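PDB 5V8K: p800 reaction center core protein from Heliobacterium modesticaldum, which forms the homodimeric core of a photosynthetic reaction center, binding bacteriochlorophylls g and g' and a [4Fe-4S] cluster, probably shared between its two copies. Local coordinates for residues M273-I276 against G277-H281; K315-L318 against A319-F323; M396-M399 against V400-K404; P407-K411 against V412-A416. All coordinates share one frame; numbering follows the deposited sequence.

How the interactions relate
All four contacts are local, each between neighbouring turns of continuous chain, so none closes a long loop and none nests in or crosses another; they follow in series. Interaction 1 lies midway along helix 258-291, interaction 2 near the start of helix 311-344, interaction 3 at the end of helix 376-401, and interaction 4 in helix 407-411 and the loop that follows it. Interaction 3 is the hub: Met396, Met399 and Val400 pack on Trp275, Val279 and Phe280 of interaction 1, while Trp397, Arg398 and Phe402 meet Phe317, Leu318 and Ile321 of interaction 2. Pro407 joins interaction 4 to Phe402 and Lys315. Interactions 2, 3 and 4 all touch the second subunit.

Interaction 1 (M273-I276 against G277-H281); sequences MFWI and GGVFH. With GBF (Bacteriochlorophyll g), chain B.
Gly277, Gly278, Val279 and Phe280 give their backbone N-H groups to the carbonyls of Met273, Phe274, Trp275 and Ile276 in turn, in unbroken alpha-helical turns; Gly278 N to Phe274 O measures 2.8 Å. Metal coordination comes from His281, whose NE2 reaches the magnesium of bacteriochlorophyll g (chain B) at 2.4 Å, while ND1 is hydrogen-bonded to Glu201, a second-shell carboxylate that helps fix the imidazole's rotation. Apolar contacts with the pigment come mainly from the histidine's side. Phe280, its CG anti to the backbone N (chi1 158°), lies over ring D on that side of the macrocycle, with CE2 3.5 Å from C3D and the methyl CMD against one face of the phenyl. One turn back, Gly277 CA lies 3.8 Å from the methyl CMC, a close approach that its lack of a side chain permits, and Phe274 CD1 meets the same methyl at 4.0 Å. Away from the pigment, Val279 CG2 comes within 4.3 Å of Trp275 CD1, and these two side chains face helices 200-224 and 376-401. Ile276 packs on helix 437-447. The site is a buried bacteriochlorophyll pocket on a transmembrane helix, with histidine as axial magnesium ligand, as is common in chlorophyll-binding membrane proteins.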
# COMPACT_ATOMS: atom_id res chain seq x y z
N MET A 273 -19.33 -3.23 9.29
CA MET A 273 -19.67 -4.18 8.22
C MET A 273 -21.23 -4.32 8.08
O MET A 273 -21.77 -4.38 6.99
CB MET A 273 -18.99 -5.58 8.33
CG MET A 273 -17.50 -5.64 8.08
SD MET A 273 -16.72 -7.08 8.80
CE MET A 273 -17.36 -8.41 7.83
N PHE A 274 -21.94 -4.39 9.18
CA PHE A 274 -23.40 -4.50 9.12
C PHE A 274 -24.05 -3.17 8.70
O PHE A 274 -25.09 -3.18 8.05
CB PHE A 274 -23.98 -4.96 10.45
CG PHE A 274 -23.99 -6.46 10.62
CD1 PHE A 274 -25.00 -7.21 10.06
CD2 PHE A 274 -22.99 -7.11 11.33
CE1 PHE A 274 -25.02 -8.59 10.20
CE2 PHE A 274 -23.00 -8.48 11.46
CZ PHE A 274 -24.03 -9.22 10.90
N TRP A 275 -23.45 -2.04 9.08
CA TRP A 275 -23.97 -0.74 8.66
C TRP A 275 -23.92 -0.62 7.15
O TRP A 275 -24.91 -0.29 6.50
CB TRP A 275 -23.13 0.36 9.33
CG TRP A 275 -23.51 1.79 9.08
CD1 TRP A 275 -24.77 2.32 8.97
CD2 TRP A 275 -22.60 2.88 8.93
NE1 TRP A 275 -24.68 3.69 8.75
CE2 TRP A 275 -23.35 4.06 8.74
CE3 TRP A 275 -21.20 2.98 8.95
CZ2 TRP A 275 -22.75 5.31 8.56
CZ3 TRP A 275 -20.62 4.20 8.76
CH2 TRP A 275 -21.39 5.36 8.57
N ILE A 276 -22.76 -0.91 6.57
CA ILE A 276 -22.57 -0.71 5.15
C ILE A 276 -23.30 -1.78 4.36
O ILE A 276 -23.96 -1.48 3.37
CB ILE A 276 -21.07 -0.66 4.82
CG1 ILE A 276 -20.47 0.59 5.45
CG2 ILE A 276 -20.85 -0.70 3.31
CD1 ILE A 276 -18.96 0.63 5.50
N GLY A 277 -23.21 -3.05 4.80
CA GLY A 277 -23.96 -4.10 4.13
C GLY A 277 -25.46 -3.95 4.29
O GLY A 277 -26.22 -4.29 3.38
N GLY A 278 -25.92 -3.45 5.43
CA GLY A 278 -27.34 -3.20 5.58
C GLY A 278 -27.83 -2.12 4.65
O GLY A 278 -28.90 -2.25 4.03
N VAL A 279 -27.07 -1.03 4.53
CA VAL A 279 -27.44 0.04 3.61
C VAL A 279 -27.41 -0.47 2.17
O VAL A 279 -28.26 -0.10 1.35
CB VAL A 279 -26.52 1.26 3.83
CG1 VAL A 279 -26.72 2.32 2.74
CG2 VAL A 279 -26.83 1.86 5.20
N PHE A 280 -26.44 -1.33 1.84
CA PHE A 280 -26.42 -1.91 0.50
C PHE A 280 -27.73 -2.67 0.21
O PHE A 280 -28.29 -2.54 -0.88
CB PHE A 280 -25.22 -2.85 0.34
CG PHE A 280 -25.42 -3.86 -0.76
CD1 PHE A 280 -25.21 -3.52 -2.09
CD2 PHE A 280 -25.86 -5.13 -0.46
CE1 PHE A 280 -25.43 -4.44 -3.10
CE2 PHE A 280 -26.08 -6.05 -1.46
CZ PHE A 280 -25.87 -5.71 -2.78
N HIS A 281 -28.22 -3.46 1.17
CA HIS A 281 -29.48 -4.17 0.96
C HIS A 281 -30.68 -3.23 0.82
O HIS A 281 -31.60 -3.51 0.05
CB HIS A 281 -29.73 -5.16 2.08
CG HIS A 281 -28.99 -6.43 1.89
ND1 HIS A 281 -29.22 -7.26 0.82
CD2 HIS A 281 -27.99 -7.00 2.60
CE1 HIS A 281 -28.40 -8.29 0.88
NE2 HIS A 281 -27.64 -8.15 1.95
MG GBF B . -25.97 -9.90 2.16
CHA GBF B . -25.84 -10.60 -1.30
CHB GBF B . -28.22 -12.31 2.47
CHC GBF B . -25.37 -9.67 5.57
CHD GBF B . -23.17 -7.77 1.58
NA GBF B . -26.92 -11.09 0.87
C1A GBF B . -26.77 -11.38 -0.43
C2A GBF B . -27.77 -12.30 -1.07
C3A GBF B . -28.70 -12.56 0.11
C4A GBF B . -27.88 -11.96 1.22
CMA GBF B . -30.04 -11.84 -0.01
CAA GBF B . -27.25 -13.60 -1.67
CBA GBF B . -26.40 -14.39 -0.68
CGA GBF B . -26.20 -15.81 -1.14
O1A GBF B . -26.95 -16.31 -1.98
O2A GBF B . -25.59 -16.69 -0.17
NB GBF B . -26.69 -10.91 3.79
C1B GBF B . -27.69 -11.81 3.76
C2B GBF B . -28.09 -12.13 5.06
C3B GBF B . -27.26 -11.39 5.92
C4B GBF B . -26.41 -10.63 5.08
CMB GBF B . -29.17 -13.14 5.40
CAB GBF B . -27.26 -11.35 7.41
CBB GBF B . -28.17 -11.83 8.27
NC GBF B . -24.62 -8.85 3.30
C1C GBF B . -24.47 -8.93 4.63
C2C GBF B . -23.34 -8.32 5.38
C3C GBF B . -22.78 -7.86 4.11
C4C GBF B . -23.53 -8.12 2.97
CMC GBF B . -23.93 -7.22 6.24
CAC GBF B . -21.51 -7.11 4.00
CBC GBF B . -20.64 -6.73 5.16
ND GBF B . -24.74 -9.33 0.67
C1D GBF B . -23.78 -8.45 0.44
C2D GBF B . -23.22 -8.11 -1.02
C3D GBF B . -24.14 -9.00 -1.54
C4D GBF B . -24.99 -9.70 -0.63
CMD GBF B . -22.19 -7.15 -1.56
CAD GBF B . -24.35 -9.64 -2.86
OBD GBF B . -24.10 -9.28 -4.04
CBD GBF B . -25.46 -10.63 -2.73
CGD GBF B . -26.63 -10.16 -3.50
O1D GBF B . -26.96 -10.60 -4.58
O2D GBF B . -27.43 -9.15 -2.88
CED GBF B . -28.24 -8.39 -3.75
C1 GBF B . -24.82 -17.82 -0.58
C2 GBF B . -24.27 -18.49 0.66
C3 GBF B . -24.86 -19.55 1.22
C4 GBF B . -26.13 -20.14 0.62
C5 GBF B . -24.21 -20.13 2.47
C6 GBF B . -24.44 -21.63 2.58
C7 GBF B . -23.48 -22.23 3.59
C8 GBF B . -22.76 -23.34 3.35
C9 GBF B . -22.87 -24.09 2.04
C10 GBF B . -21.83 -23.92 4.39
C11 GBF B . -20.90 -22.87 4.99
C12 GBF B . -20.61 -23.21 6.43
C13 GBF B . -19.72 -22.48 7.11
C14 GBF B . -19.05 -21.34 6.41
C15 GBF B . -19.39 -22.78 8.56

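Interaction 2 (K315-L318 against A319-F323); sequences KKFL and ALIMF. With GBF (Bacteriochlorophyll g), chain C.
Ala319, Leu320, Ile321 and Met322 hydrogen-bond through their backbone N atoms to the carbonyls of Lys315, Lys316, Phe317 and Leu318, a regular run of alpha-helix in which Ala319 N to Lys315 O is 2.8 Å. Two side-chain pairs, each four residues apart, line different flanks of it. A chi1 of -174° directs the Phe317 ring toward the following turn and sets its CE2 4.1 Å from Ile321 CG1. The same outer end of the ring meets the pigment obliquely, with CE1 3.3 Å from CBB of bacteriochlorophyll g (chain C). Ile321 bends at its second torsion (chi2 -48°) and places CD1 3.3 Å from CAB, at the root of the same pigment substituent. Leu320 adds its CD1, 3.5 Å from the pigment methyl CMC. On the other flank, the extended chain of Met322 runs back so that its terminal CE comes 3.7 Å from Leu318 CD2, the two side chains crossing at a slant. Leu318 packs on Val552 and Met322 on Leu553 of the second subunit, and Lys315 makes a cation-pi contact with Trp555 of that subunit. This is a transmembrane helix with one side lining a bacteriochlorophyll pocket and another in the dimer interface.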
# COMPACT_ATOMS: atom_id res chain seq x y z
N LYS A 315 -27.39 16.48 -5.88
CA LYS A 315 -26.19 17.30 -5.69
C LYS A 315 -26.21 18.01 -4.34
O LYS A 315 -25.20 18.04 -3.64
CB LYS A 315 -26.04 18.32 -6.81
CG LYS A 315 -25.93 17.73 -8.20
CD LYS A 315 -25.35 18.72 -9.16
CE LYS A 315 -25.91 18.61 -10.54
NZ LYS A 315 -27.16 19.38 -10.69
N LYS A 316 -27.35 18.60 -3.96
CA LYS A 316 -27.44 19.29 -2.68
C LYS A 316 -27.17 18.32 -1.53
O LYS A 316 -26.43 18.63 -0.60
CB LYS A 316 -28.82 19.92 -2.50
CG LYS A 316 -29.22 20.93 -3.54
CD LYS A 316 -30.35 21.80 -3.02
CE LYS A 316 -31.00 22.61 -4.13
NZ LYS A 316 -32.32 23.18 -3.62
N PHE A 317 -27.81 17.16 -1.58
CA PHE A 317 -27.68 16.19 -0.51
C PHE A 317 -26.27 15.62 -0.45
O PHE A 317 -25.65 15.58 0.62
CB PHE A 317 -28.70 15.08 -0.68
CG PHE A 317 -28.72 14.14 0.46
CD1 PHE A 317 -29.49 14.39 1.57
CD2 PHE A 317 -27.92 13.02 0.44
CE1 PHE A 317 -29.47 13.50 2.65
CE2 PHE A 317 -27.90 12.15 1.50
CZ PHE A 317 -28.68 12.39 2.60
N LEU A 318 -25.73 15.16 -1.58
CA LEU A 318 -24.38 14.63 -1.52
C LEU A 318 -23.37 15.71 -1.17
O LEU A 318 -22.41 15.44 -0.47
CB LEU A 318 -23.98 13.94 -2.81
CG LEU A 318 -22.80 12.99 -2.65
CD1 LEU A 318 -23.14 11.85 -1.73
CD2 LEU A 318 -22.31 12.42 -4.00
N ALA A 319 -23.58 16.96 -1.63
CA ALA A 319 -22.66 18.02 -1.26
C ALA A 319 -22.67 18.26 0.23
O ALA A 319 -21.66 18.63 0.82
CB ALA A 319 -23.01 19.33 -2.01
N LEU A 320 -23.83 18.13 0.86
CA LEU A 320 -23.87 18.32 2.29
C LEU A 320 -23.06 17.24 3.02
O LEU A 320 -22.33 17.55 3.97
CB LEU A 320 -25.33 18.34 2.74
CG LEU A 320 -25.49 18.50 4.25
CD1 LEU A 320 -24.92 19.86 4.67
CD2 LEU A 320 -26.95 18.43 4.63
N ILE A 321 -23.14 15.98 2.57
CA ILE A 321 -22.33 14.89 3.12
C ILE A 321 -20.84 15.18 2.96
O ILE A 321 -20.05 14.95 3.88
CB ILE A 321 -22.72 13.57 2.45
CG1 ILE A 321 -24.18 13.20 2.78
CG2 ILE A 321 -21.78 12.46 2.85
CD1 ILE A 321 -24.57 13.30 4.27
N MET A 322 -20.44 15.66 1.77
CA MET A 322 -19.02 15.91 1.51
C MET A 322 -18.50 17.05 2.38
O MET A 322 -17.37 17.01 2.86
CB MET A 322 -18.81 16.23 0.03
CG MET A 322 -18.91 15.03 -0.91
SD MET A 322 -18.72 15.60 -2.62
CE MET A 322 -19.02 14.11 -3.57
N PHE A 323 -19.31 18.07 2.59
CA PHE A 323 -18.92 19.12 3.52
C PHE A 323 -18.76 18.56 4.93
O PHE A 323 -17.81 18.90 5.64
CB PHE A 323 -19.96 20.24 3.47
CG PHE A 323 -19.68 21.36 4.44
CD1 PHE A 323 -18.63 22.23 4.21
CD2 PHE A 323 -20.44 21.53 5.57
CE1 PHE A 323 -18.36 23.26 5.09
CE2 PHE A 323 -20.16 22.56 6.47
CZ PHE A 323 -19.13 23.42 6.22
MG GBF C . -23.70 14.56 10.58
CHA GBF C . -22.68 13.30 13.69
CHB GBF C . -25.24 11.69 9.96
CHC GBF C . -25.03 16.18 7.88
CHD GBF C . -22.77 17.78 11.92
NA GBF C . -23.80 12.83 11.52
C1A GBF C . -23.23 12.36 12.64
C2A GBF C . -23.71 11.01 13.09
C3A GBF C . -24.08 10.46 11.71
C4A GBF C . -24.41 11.74 11.03
CMA GBF C . -22.94 9.70 11.00
CAA GBF C . -24.92 10.96 14.04
CBA GBF C . -24.58 10.58 15.49
CGA GBF C . -24.67 9.08 15.69
O1A GBF C . -25.51 8.59 16.43
O2A GBF C . -23.55 8.24 15.28
NB GBF C . -24.97 13.96 9.13
C1B GBF C . -25.51 12.76 9.00
C2B GBF C . -26.35 12.79 7.89
C3B GBF C . -26.26 14.05 7.35
C4B GBF C . -25.36 14.75 8.13
CMB GBF C . -27.20 11.63 7.43
CAB GBF C . -26.96 14.61 6.18
CBB GBF C . -27.96 14.08 5.51
NC GBF C . -23.90 16.52 10.09
C1C GBF C . -24.37 16.98 8.92
C2C GBF C . -24.25 18.37 8.45
C3C GBF C . -23.65 18.72 9.74
C4C GBF C . -23.42 17.67 10.61
CMC GBF C . -23.21 18.38 7.33
CAC GBF C . -23.22 20.10 10.05
CBC GBF C . -23.43 21.25 9.09
ND GBF C . -22.95 15.43 12.25
C1D GBF C . -22.60 16.60 12.75
C2D GBF C . -21.99 16.79 14.24
C3D GBF C . -22.11 15.42 14.41
C4D GBF C . -22.65 14.64 13.35
CMD GBF C . -21.51 17.90 15.12
CAD GBF C . -21.63 14.48 15.44
OBD GBF C . -21.34 14.59 16.68
CBD GBF C . -22.02 13.10 15.02
CGD GBF C . -20.85 12.18 15.07
O1D GBF C . -20.04 12.07 14.17
O2D GBF C . -20.63 11.36 16.23
CED GBF C . -19.38 10.67 16.32

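Interaction 3 (M396-M399 against V400-K404); sequences MWRM and VFFSK. With GBF (Bacteriochlorophyll g), chain T.
The Trp397 and Phe401 rings are nearly parallel, planes 9° apart, yet do not stack: their rims meet, with Trp397 CE3 3.6 Å from Phe401 CE2. One indole face receives the methyl CMB of bacteriochlorophyll g (chain T), which sits over the ring system 3.2 Å from CE2. Phe401 CZ extends the pair to O1A, the ester carbonyl oxygen of the pigment, at 3.8 Å. Arg398 and Phe402 are turned differently. The aliphatic part of Arg398 crosses the phenyl group, with CG over its face, 4.2 Å from the Phe402 ring centroid and 12° off the normal, a CH-pi contact. Beyond CG the arginine bends at chi3 (70°); NH2 makes a salt bridge to Glu548 and a hydrogen bond to the Ser545 carbonyl of the second subunit, while NH1 is hydrogen-bonded to 8(1)-OH-chlorophyll aF. The backbone ends its helix here: Phe402 N binds Arg398 O at 2.8 Å, and Val400 N to Met396 O is weak. Past the last turn, Ser403 OG donates to Met399 O at 2.9 Å, well off the line of the carbonyl. The whole is a buried C-terminal end of a transmembrane helix, with an aromatic pair lining a bacteriochlorophyll pocket and an arginine joining the two subunits.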
# COMPACT_ATOMS: atom_id res chain seq x y z
N MET A 396 -22.01 5.59 0.52
CA MET A 396 -23.25 5.01 1.03
C MET A 396 -24.48 5.74 0.48
O MET A 396 -25.46 5.11 0.07
CB MET A 396 -23.27 5.02 2.56
CG MET A 396 -22.17 4.18 3.17
SD MET A 396 -22.12 4.22 4.97
CE MET A 396 -23.60 3.30 5.24
N TRP A 397 -24.45 7.08 0.49
CA TRP A 397 -25.61 7.79 -0.02
C TRP A 397 -25.68 7.75 -1.54
O TRP A 397 -26.77 7.86 -2.10
CB TRP A 397 -25.65 9.22 0.50
CG TRP A 397 -26.03 9.27 1.96
CD1 TRP A 397 -25.21 9.59 3.00
CD2 TRP A 397 -27.31 8.98 2.53
NE1 TRP A 397 -25.90 9.53 4.18
CE2 TRP A 397 -27.20 9.17 3.92
CE3 TRP A 397 -28.55 8.58 2.01
CZ2 TRP A 397 -28.26 8.94 4.81
CZ3 TRP A 397 -29.62 8.39 2.90
CH2 TRP A 397 -29.46 8.56 4.28
N ARG A 398 -24.56 7.48 -2.21
CA ARG A 398 -24.62 7.24 -3.65
C ARG A 398 -25.27 5.89 -3.99
O ARG A 398 -26.01 5.80 -4.98
CB ARG A 398 -23.21 7.36 -4.24
CG ARG A 398 -22.66 8.82 -4.25
CD ARG A 398 -21.20 8.84 -4.62
NE ARG A 398 -20.96 8.50 -6.02
CZ ARG A 398 -19.78 8.65 -6.62
NH1 ARG A 398 -18.77 9.14 -5.94
NH2 ARG A 398 -19.62 8.38 -7.92
N MET A 399 -25.01 4.84 -3.20
CA MET A 399 -25.76 3.58 -3.30
C MET A 399 -27.25 3.84 -3.29
O MET A 399 -27.99 3.32 -4.13
CB MET A 399 -25.41 2.62 -2.14
CG MET A 399 -24.18 1.78 -2.30
SD MET A 399 -24.06 0.46 -1.00
CE MET A 399 -23.59 1.32 0.49
N VAL A 400 -27.68 4.66 -2.33
CA VAL A 400 -29.10 4.89 -2.10
C VAL A 400 -29.73 5.70 -3.23
O VAL A 400 -30.83 5.38 -3.69
CB VAL A 400 -29.30 5.59 -0.75
CG1 VAL A 400 -30.76 5.97 -0.55
CG2 VAL A 400 -28.81 4.69 0.38
N PHE A 401 -29.06 6.78 -3.69
CA PHE A 401 -29.71 7.78 -4.53
C PHE A 401 -29.13 7.95 -5.94
O PHE A 401 -29.79 8.57 -6.79
CB PHE A 401 -29.69 9.15 -3.84
CG PHE A 401 -30.62 9.27 -2.67
CD1 PHE A 401 -31.97 8.95 -2.79
CD2 PHE A 401 -30.15 9.69 -1.45
CE1 PHE A 401 -32.85 9.07 -1.71
CE2 PHE A 401 -31.00 9.80 -0.35
CZ PHE A 401 -32.35 9.47 -0.47
N PHE A 402 -27.95 7.40 -6.23
CA PHE A 402 -27.31 7.53 -7.53
C PHE A 402 -27.31 6.25 -8.37
O PHE A 402 -26.64 6.21 -9.41
CB PHE A 402 -25.86 7.99 -7.36
CG PHE A 402 -25.69 9.44 -6.98
CD1 PHE A 402 -26.35 9.99 -5.89
CD2 PHE A 402 -24.78 10.24 -7.68
CE1 PHE A 402 -26.15 11.32 -5.55
CE2 PHE A 402 -24.58 11.55 -7.32
CZ PHE A 402 -25.26 12.09 -6.25
N SER A 403 -27.98 5.19 -7.95
CA SER A 403 -27.75 3.88 -8.56
C SER A 403 -28.65 3.59 -9.75
O SER A 403 -28.39 2.65 -10.49
CB SER A 403 -27.89 2.78 -7.50
OG SER A 403 -26.74 2.79 -6.66
N LYS A 404 -29.65 4.42 -10.00
CA LYS A 404 -30.46 4.34 -11.20
C LYS A 404 -30.11 5.45 -12.19
O LYS A 404 -29.73 5.18 -13.33
CB LYS A 404 -31.93 4.40 -10.82
CG LYS A 404 -32.89 4.36 -11.99
CD LYS A 404 -32.93 3.00 -12.61
CE LYS A 404 -34.22 2.84 -13.43
NZ LYS A 404 -34.31 1.47 -13.96
MG GBF T . -30.89 3.83 7.33
CHA GBF T . -33.91 2.98 5.76
CHB GBF T . -29.60 4.50 4.36
CHC GBF T . -28.30 5.13 9.14
CHD GBF T . -32.57 3.11 10.47
NA GBF T . -31.59 3.77 5.49
C1A GBF T . -32.77 3.48 4.94
C2A GBF T . -33.02 3.77 3.50
C3A GBF T . -31.54 3.73 3.09
C4A GBF T . -30.87 4.01 4.39
CMA GBF T . -31.09 2.37 2.55
CAA GBF T . -33.78 5.11 3.29
CBA GBF T . -32.97 6.35 3.67
CGA GBF T . -33.78 7.58 3.33
O1A GBF T . -34.30 7.69 2.22
O2A GBF T . -33.42 8.79 4.05
NB GBF T . -29.22 4.88 6.80
C1B GBF T . -28.77 4.92 5.53
C2B GBF T . -27.55 5.57 5.53
C3B GBF T . -27.20 5.76 6.85
C4B GBF T . -28.23 5.19 7.64
CMB GBF T . -26.77 5.99 4.30
CAB GBF T . -25.96 6.46 7.19
CBB GBF T . -25.61 6.99 8.34
NC GBF T . -30.56 4.06 9.34
C1C GBF T . -29.45 4.57 9.89
C2C GBF T . -29.16 4.59 11.35
C3C GBF T . -30.49 4.04 11.59
C4C GBF T . -31.23 3.71 10.46
CMC GBF T . -28.07 3.53 11.66
CAC GBF T . -30.95 3.78 12.97
CBC GBF T . -30.10 4.16 14.15
ND GBF T . -32.68 3.25 8.05
C1D GBF T . -33.29 2.93 9.20
C2D GBF T . -34.80 2.36 9.21
C3D GBF T . -34.86 2.47 7.82
C4D GBF T . -33.69 2.95 7.15
CMD GBF T . -35.77 1.92 10.25
CAD GBF T . -35.91 2.30 6.79
OBD GBF T . -37.05 1.73 6.81
CBD GBF T . -35.27 2.51 5.44
CGD GBF T . -35.14 1.25 4.62
O1D GBF T . -34.17 0.52 4.68
O2D GBF T . -36.18 0.84 3.73
CED GBF T . -36.51 -0.55 3.77
C1 GBF T . -33.70 10.10 3.59
C2 GBF T . -32.63 10.98 4.18
C3 GBF T . -32.67 11.40 5.46
C4 GBF T . -33.80 11.03 6.36
C5 GBF T . -31.55 12.26 6.00

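Interaction 4 (P407-K411 against V412-A416); sequences PWTTK and VGMKA
Thr409 and Met414 are joined by a short backbone bond, Met414 N to Thr409 O at 2.8 Å, a six-to-one closure with the donor nearly in line with the carbonyl. Gly413 N binds Thr410 O at 3.1 Å from well above the carbonyl plane, and Val412 N reaches Trp408 O at 3.0 Å. Gly413 has a positive phi (87°), backbone angles that favour glycine because a side chain would press on the preceding carbonyl oxygen. A water bridges the turn: it donates to Met414 O at 2.9 Å and hydrogen-bonds to Thr409 OG1 at 2.7 Å and to Thr410 OG1. Thr409 OG1 also bonds Ser406 O, and Thr410 OG1 bonds His311. Outward from these polar links, a chi1 of -174° swings the Trp408 indole forward along the helix toward Val412 and Met414. Val412 CG1 sits over one face of it, 4.0 Å from the six-membered ring centroid, in a CH-pi contact. Met414 SD meets the ring obliquely, 3.9 Å from Trp408 CZ3, a Met-aromatic contact, while Thr409 CB faces Met414 CB. Trp408 NE1 bonds Asp547 of the second subunit, and the indole lies about 9 Å from the [4Fe-4S] cluster. The turn is a Schellman motif ending helix 407-411, with a tryptophan from its first turn packed on the apolar side chains that follow, at the subunit interface.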
# COMPACT_ATOMS: atom_id res chain seq x y z
N PRO A 407 -26.62 12.84 -12.05
CA PRO A 407 -26.24 13.92 -12.97
C PRO A 407 -25.23 13.45 -14.01
O PRO A 407 -25.24 13.94 -15.14
CB PRO A 407 -25.67 15.00 -12.04
CG PRO A 407 -26.20 14.66 -10.69
CD PRO A 407 -26.42 13.22 -10.64
N TRP A 408 -24.40 12.46 -13.66
CA TRP A 408 -23.40 11.96 -14.60
C TRP A 408 -24.05 11.18 -15.75
O TRP A 408 -23.72 11.42 -16.92
CB TRP A 408 -22.37 11.11 -13.84
CG TRP A 408 -21.25 10.67 -14.68
CD1 TRP A 408 -20.05 11.31 -14.88
CD2 TRP A 408 -21.20 9.48 -15.46
NE1 TRP A 408 -19.26 10.58 -15.74
CE2 TRP A 408 -19.95 9.45 -16.11
CE3 TRP A 408 -22.11 8.42 -15.69
CZ2 TRP A 408 -19.58 8.44 -16.99
CZ3 TRP A 408 -21.74 7.40 -16.56
CH2 TRP A 408 -20.50 7.42 -17.21
N THR A 409 -25.01 10.29 -15.46
CA THR A 409 -25.66 9.52 -16.53
C THR A 409 -26.43 10.45 -17.46
O THR A 409 -26.50 10.22 -18.68
CB THR A 409 -26.61 8.44 -15.99
OG1 THR A 409 -27.69 9.02 -15.23
CG2 THR A 409 -25.89 7.43 -15.11
N THR A 410 -27.04 11.49 -16.92
CA THR A 410 -27.68 12.48 -17.76
C THR A 410 -26.65 13.28 -18.57
O THR A 410 -26.83 13.50 -19.77
CB THR A 410 -28.55 13.39 -16.90
OG1 THR A 410 -29.66 12.62 -16.41
CG2 THR A 410 -29.07 14.57 -17.68
N LYS A 411 -25.57 13.73 -17.93
CA LYS A 411 -24.52 14.45 -18.64
C LYS A 411 -24.03 13.69 -19.87
O LYS A 411 -23.79 14.29 -20.92
CB LYS A 411 -23.35 14.73 -17.71
CG LYS A 411 -22.22 15.48 -18.39
CD LYS A 411 -20.99 15.63 -17.50
CE LYS A 411 -19.91 16.43 -18.24
NZ LYS A 411 -20.48 17.51 -19.12
N VAL A 412 -23.81 12.37 -19.74
CA VAL A 412 -23.25 11.60 -20.85
C VAL A 412 -24.31 11.00 -21.76
O VAL A 412 -23.96 10.23 -22.66
CB VAL A 412 -22.35 10.44 -20.37
CG1 VAL A 412 -21.34 10.95 -19.38
CG2 VAL A 412 -23.16 9.29 -19.77
N GLY A 413 -25.58 11.30 -21.55
CA GLY A 413 -26.62 10.85 -22.47
C GLY A 413 -27.21 9.48 -22.23
O GLY A 413 -27.90 8.96 -23.11
N MET A 414 -26.99 8.87 -21.06
CA MET A 414 -27.60 7.58 -20.75
C MET A 414 -29.02 7.71 -20.22
O MET A 414 -29.37 8.67 -19.52
CB MET A 414 -26.81 6.83 -19.68
CG MET A 414 -25.43 6.39 -20.07
SD MET A 414 -24.60 5.77 -18.62
CE MET A 414 -25.58 4.34 -18.18
N LYS A 415 -29.83 6.69 -20.49
CA LYS A 415 -31.17 6.64 -19.91
C LYS A 415 -31.12 6.28 -18.42
O LYS A 415 -31.77 6.92 -17.58
CB LYS A 415 -32.00 5.64 -20.69
CG LYS A 415 -33.50 5.67 -20.40
CD LYS A 415 -33.89 4.72 -19.26
CE LYS A 415 -35.21 4.01 -19.57
NZ LYS A 415 -36.38 4.93 -19.59
N ALA A 416 -30.32 5.27 -18.07
CA ALA A 416 -30.26 4.77 -16.70
C ALA A 416 -29.16 3.71 -16.62
O ALA A 416 -28.88 3.01 -17.59
CB ALA A 416 -31.61 4.19 -16.29
O HOH W 1 -29.72 9.75 -16.87